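Local coordinates for protein lantibiotic dehydratase (Microbispora corallina, PDB 5EHK) that probably dehydrates serine and threonine residues of the NAI-107 precursor peptide in a tRNA-dependent way during lantibiotic biosynthesis, at residues E380-E385 and D513-G518; A463-K468 and I477-E482. All coordinates share one frame; numbering follows the deposited sequence.

Contact 1. Residues E380-E385 and D513-G518; sequences EVVRTE and DELSAG
Val381, in the first turn of helix 380-395, has its CA 6.9 Å from the CA of Gly518, where the chain leaves helix 512-516. Gly518 has positive phi (105°), with two bonds back into the last turn, a Schellman motif. One of them runs from Gly518 N to Leu515 O. The residue at this positive-phi position is a glycine, and it lies beside Val381. No hydrogen bond joins the two segments. The contact is small and mostly apolar. Val381 points at the helix end, and its CG1 lies 4.3 Å from Leu515 O and 4.4 Å from Ser516 O, a loose approach of one methyl to two carbonyl oxygens of the helix end. Val382 and Leu515 are both buried. Phe520 packs on Val382, and Ala509 on Leu515. Ser516 sits at the edge of the contact with its CB directed away from helix 380-395, and its OG is hydrogen-bonded to Leu512 O, one turn back in its own helix. The side chains of Val382 and Leu515 cross at about a right angle. Leu515 turns CG anti to its backbone N (chi1 -165°), and its CD2 ends 3.7 Å from Val382 CG2.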
loop_
_atom_site.group_PDB
_atom_site.type_symbol
_atom_site.label_atom_id
_atom_site.label_comp_id
_atom_site.label_asym_id
_atom_site.label_seq_id
_atom_site.Cartn_x
_atom_site.Cartn_y
_atom_site.Cartn_z
ATOM N N GLU A 380 37.449 -29.658 12.620
ATOM C CA GLU A 380 36.799 -29.518 11.336
ATOM C C GLU A 380 35.324 -29.937 11.313
ATOM O O GLU A 380 34.570 -29.497 10.452
ATOM C CB GLU A 380 37.587 -30.311 10.286
ATOM C CG GLU A 380 38.970 -29.777 10.022
ATOM C CD GLU A 380 38.940 -28.393 9.392
ATOM O OE1 GLU A 380 37.977 -28.122 8.622
ATOM O OE2 GLU A 380 39.869 -27.588 9.674
ATOM N N VAL A 381 34.891 -30.766 12.248
ATOM C CA VAL A 381 33.511 -31.242 12.188
ATOM C C VAL A 381 32.565 -30.067 12.431
ATOM O O VAL A 381 31.481 -30.005 11.860
ATOM C CB VAL A 381 33.233 -32.419 13.187
ATOM C CG1 VAL A 381 33.377 -31.960 14.641
ATOM C CG2 VAL A 381 31.868 -33.061 12.934
ATOM N N VAL A 382 33.009 -29.118 13.251
ATOM C CA VAL A 382 32.222 -27.930 13.542
ATOM C C VAL A 382 32.177 -26.985 12.341
ATOM O O VAL A 382 31.102 -26.534 11.954
ATOM C CB VAL A 382 32.747 -27.195 14.774
ATOM C CG1 VAL A 382 32.088 -25.813 14.887
ATOM C CG2 VAL A 382 32.488 -28.034 16.016
ATOM N N ARG A 383 33.335 -26.704 11.748
ATOM C CA ARG A 383 33.393 -25.914 10.519
ATOM C C ARG A 383 32.414 -26.430 9.457
ATOM O O ARG A 383 31.803 -25.656 8.733
ATOM C CB ARG A 383 34.804 -25.932 9.945
ATOM C CG ARG A 383 34.998 -25.060 8.711
ATOM C CD ARG A 383 36.115 -25.609 7.848
ATOM N NE ARG A 383 36.988 -24.570 7.311
ATOM C CZ ARG A 383 38.294 -24.484 7.547
ATOM N NH1 ARG A 383 38.905 -25.369 8.327
ATOM N NH2 ARG A 383 38.999 -23.505 6.998
ATOM N N THR A 384 32.240 -27.738 9.385
ATOM C CA THR A 384 31.310 -28.323 8.430
ATOM C C THR A 384 29.846 -28.126 8.831
ATOM O O THR A 384 28.969 -28.025 7.969
ATOM C CB THR A 384 31.657 -29.804 8.179
ATOM O OG1 THR A 384 32.839 -29.834 7.376
ATOM C CG2 THR A 384 30.530 -30.551 7.439
ATOM N N GLU A 385 29.587 -28.089 10.137
ATOM C CA GLU A 385 28.225 -27.885 10.630
ATOM C C GLU A 385 27.798 -26.490 10.211
ATOM O O GLU A 385 26.794 -26.313 9.522
ATOM C CB GLU A 385 28.152 -28.050 12.155
ATOM C CG GLU A 385 26.733 -28.087 12.758
ATOM C CD GLU A 385 25.807 -29.183 12.186
ATOM O OE1 GLU A 385 26.143 -30.387 12.247
ATOM O OE2 GLU A 385 24.709 -28.833 11.697
ATOM N N ASP A 513 36.302 -32.685 24.667
ATOM C CA ASP A 513 36.586 -33.963 24.029
ATOM C C ASP A 513 35.330 -34.564 23.402
ATOM O O ASP A 513 35.381 -35.087 22.277
ATOM C CB ASP A 513 37.250 -34.925 25.026
ATOM C CG ASP A 513 38.481 -34.314 25.694
ATOM O OD1 ASP A 513 38.406 -33.133 26.131
ATOM O OD2 ASP A 513 39.518 -35.008 25.785
ATOM N N GLU A 514 34.196 -34.464 24.088
ATOM C CA GLU A 514 32.968 -34.946 23.475
ATOM C C GLU A 514 32.622 -34.087 22.237
ATOM O O GLU A 514 31.986 -34.564 21.279
ATOM C CB GLU A 514 31.817 -34.961 24.478
ATOM C CG GLU A 514 31.988 -35.981 25.591
ATOM C CD GLU A 514 30.721 -36.197 26.418
ATOM O OE1 GLU A 514 30.729 -35.809 27.606
ATOM O OE2 GLU A 514 29.724 -36.750 25.880
ATOM N N LEU A 515 33.082 -32.834 22.259
ATOM C CA LEU A 515 32.948 -31.931 21.129
ATOM C C LEU A 515 33.691 -32.525 19.959
ATOM O O LEU A 515 33.139 -32.663 18.861
ATOM C CB LEU A 515 33.526 -30.547 21.454
ATOM C CG LEU A 515 33.197 -29.346 20.545
ATOM C CD1 LEU A 515 33.701 -28.077 21.184
ATOM C CD2 LEU A 515 33.776 -29.466 19.152
ATOM N N SER A 516 34.960 -32.844 20.204
ATOM C CA SER A 516 35.859 -33.354 19.176
ATOM C C SER A 516 35.207 -34.536 18.486
ATOM O O SER A 516 35.402 -34.754 17.291
ATOM C CB SER A 516 37.160 -33.806 19.821
ATOM O OG SER A 516 37.792 -32.733 20.489
ATOM N N ALA A 517 34.412 -35.278 19.263
ATOM C CA ALA A 517 33.731 -36.485 18.804
ATOM C C ALA A 517 32.358 -36.232 18.172
ATOM O O ALA A 517 31.742 -37.151 17.615
ATOM C CB ALA A 517 33.620 -37.472 19.954
ATOM N N GLY A 518 31.886 -34.990 18.239
ATOM C CA GLY A 518 30.676 -34.620 17.526
ATOM C C GLY A 518 29.437 -34.453 18.377
ATOM O O GLY A 518 28.328 -34.254 17.863
#

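Contact 2. Residues A463-K468 and I477-E482; sequences ARLVAK and IVIDEE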
loop_
_atom_site.group_PDB
_atom_site.type_symbol
_atom_site.label_atom_id
_atom_site.label_comp_id
_atom_site.label_asym_id
_atom_site.label_seq_id
_atom_site.Cartn_x
_atom_site.Cartn_y
_atom_site.Cartn_z
ATOM N N ALA A 463 3.258 -23.548 10.787
ATOM C CA ALA A 463 2.264 -23.682 11.851
ATOM C C ALA A 463 2.193 -25.114 12.392
ATOM O O ALA A 463 2.098 -25.307 13.604
ATOM C CB ALA A 463 0.888 -23.181 11.397
ATOM N N ARG A 464 2.229 -26.103 11.500
ATOM C CA ARG A 464 2.237 -27.505 11.914
ATOM C C ARG A 464 3.395 -27.818 12.856
ATOM O O ARG A 464 3.233 -28.521 13.867
ATOM C CB ARG A 464 2.324 -28.426 10.709
ATOM C CG ARG A 464 1.010 -28.713 10.048
ATOM C CD ARG A 464 1.174 -29.893 9.116
ATOM N NE ARG A 464 2.225 -29.614 8.146
ATOM C CZ ARG A 464 2.028 -28.967 6.999
ATOM N NH1 ARG A 464 0.806 -28.566 6.659
ATOM N NH2 ARG A 464 3.052 -28.741 6.181
ATOM N N LEU A 465 4.565 -27.291 12.515
ATOM C CA LEU A 465 5.754 -27.571 13.289
ATOM C C LEU A 465 5.508 -27.129 14.709
ATOM O O LEU A 465 5.868 -27.827 15.657
ATOM C CB LEU A 465 6.971 -26.840 12.716
ATOM C CG LEU A 465 7.486 -27.200 11.312
ATOM C CD1 LEU A 465 8.696 -26.327 10.982
ATOM C CD2 LEU A 465 7.813 -28.697 11.145
ATOM N N VAL A 466 4.866 -25.978 14.850
ATOM C CA VAL A 466 4.605 -25.406 16.164
ATOM C C VAL A 466 3.535 -26.189 16.915
ATOM O O VAL A 466 3.679 -26.467 18.116
ATOM C CB VAL A 466 4.238 -23.899 16.069
ATOM C CG1 VAL A 466 3.821 -23.331 17.427
ATOM C CG2 VAL A 466 5.395 -23.115 15.484
ATOM N N ALA A 467 2.491 -26.581 16.189
ATOM C CA ALA A 467 1.350 -27.271 16.784
ATOM C C ALA A 467 1.766 -28.619 17.362
ATOM O O ALA A 467 1.468 -28.912 18.519
ATOM C CB ALA A 467 0.225 -27.449 15.760
ATOM N N LYS A 468 2.400 -29.447 16.534
ATOM C CA LYS A 468 2.969 -30.710 16.989
ATOM C C LYS A 468 3.883 -30.543 18.214
ATOM O O LYS A 468 3.671 -31.185 19.252
ATOM C CB LYS A 468 3.736 -31.383 15.851
ATOM C CG LYS A 468 2.839 -31.985 14.792
ATOM C CD LYS A 468 3.670 -32.631 13.685
ATOM C CE LYS A 468 4.480 -31.581 12.896
ATOM N NZ LYS A 468 5.355 -32.161 11.825
ATOM N N ILE A 477 12.059 -28.445 17.877
ATOM C CA ILE A 477 11.514 -29.273 16.830
ATOM C C ILE A 477 12.693 -29.514 15.895
ATOM O O ILE A 477 13.605 -28.692 15.853
ATOM C CB ILE A 477 10.291 -28.574 16.144
ATOM C CG1 ILE A 477 9.487 -29.561 15.296
ATOM C CG2 ILE A 477 10.707 -27.369 15.286
ATOM C CD1 ILE A 477 8.451 -30.380 16.077
ATOM N N VAL A 478 12.728 -30.656 15.207
ATOM C CA VAL A 478 13.877 -30.999 14.371
ATOM C C VAL A 478 13.495 -31.051 12.906
ATOM O O VAL A 478 12.591 -31.786 12.526
ATOM C CB VAL A 478 14.484 -32.368 14.749
ATOM C CG1 VAL A 478 15.528 -32.800 13.701
ATOM C CG2 VAL A 478 15.092 -32.327 16.156
ATOM N N ILE A 479 14.194 -30.285 12.079
ATOM C CA ILE A 479 13.880 -30.222 10.656
ATOM C C ILE A 479 14.940 -30.927 9.827
ATOM O O ILE A 479 16.134 -30.892 10.132
ATOM C CB ILE A 479 13.683 -28.756 10.173
ATOM C CG1 ILE A 479 14.993 -27.965 10.233
ATOM C CG2 ILE A 479 12.627 -28.055 11.018
ATOM C CD1 ILE A 479 14.889 -26.542 9.670
ATOM N N ASP A 480 14.480 -31.592 8.784
ATOM C CA ASP A 480 15.365 -32.271 7.859
ATOM C C ASP A 480 15.082 -31.788 6.442
ATOM O O ASP A 480 14.285 -30.874 6.244
ATOM C CB ASP A 480 15.154 -33.780 7.986
ATOM C CG ASP A 480 13.694 -34.180 7.853
ATOM O OD1 ASP A 480 12.991 -33.632 6.973
ATOM O OD2 ASP A 480 13.228 -34.988 8.685
ATOM N N GLU A 481 15.711 -32.421 5.463
ATOM C CA GLU A 481 15.558 -32.023 4.073
ATOM C C GLU A 481 14.097 -31.942 3.595
ATOM O O GLU A 481 13.770 -31.101 2.759
ATOM C CB GLU A 481 16.365 -32.954 3.174
ATOM C CG GLU A 481 16.191 -32.679 1.689
ATOM C CD GLU A 481 16.815 -31.358 1.236
ATOM O OE1 GLU A 481 17.691 -30.797 1.952
ATOM O OE2 GLU A 481 16.420 -30.885 0.146
ATOM N N GLU A 482 13.219 -32.787 4.141
ATOM C CA GLU A 482 11.800 -32.746 3.766
ATOM C C GLU A 482 11.129 -31.502 4.328
ATOM O O GLU A 482 10.180 -30.974 3.745
ATOM C CB GLU A 482 11.032 -34.000 4.219
ATOM C CG GLU A 482 11.213 -35.258 3.342
ATOM C CD GLU A 482 12.554 -36.001 3.528
ATOM O OE1 GLU A 482 13.439 -35.540 4.294
ATOM O OE2 GLU A 482 12.717 -37.071 2.895
#
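This is a helix-on-strand packing contact without hydrogen bonds between its segments, in which Leu465 of helix 460-471 lies against Ile477 and Ile479 of strand 476-479. The CA atoms of Leu465 and Ile477 are 7.0 Å apart. Ile477 reaches the helix backbone: its CD1 is 3.7 Å from Leu465 O, and its CG1 is 4.0 Å from the same oxygen. The branch gets there because CG1 stands opposite the backbone N (chi1 -165°), which puts CG2 between N and the carbonyl carbon. Leu465 points toward the strand, and its CD1 meets Ile479 CG2 more loosely, at 4.3 Å. The motif is an alpha-beta connection in the N-terminal dehydratase region: the helix packs against the strand that follows it. That strand pairs in parallel with strand 676-682, through backbone bonds of Ile477 with Gly679 and Arg681 and of Ile479 with Arg681. The helix also packs on the second subunit, with Ala463 on Met674 and Ala467 on Pro675, both of that subunit. After the strand, Asp480 is the N-cap of helix 481-487. Its OD1 accepts a weak bond from Glu482 N at 3.0 Å, with an N-H...O angle of 129°.

Overall arrangement
From the N terminus, strand 366-379 leads directly into helix 380-395, where the chain first enters contact 1. It later forms helix 460-471, turns, and returns as strand 476-479, so contact 2 closes a short local loop. The chain then runs through helix 481-487 and strand 500-508 to helix 512-516, where contact 1 closes the longer loop. Contact 2 thus lies wholly within the span of contact 1, and the two do not cross. Their centres are about 25 Å apart, and their nearest atoms about 9 Å, without touching. Both belong to the N-terminal lantibiotic dehydratase region. Contact 1 joins two helix ends, while contact 2 ties a helix to an adjacent strand.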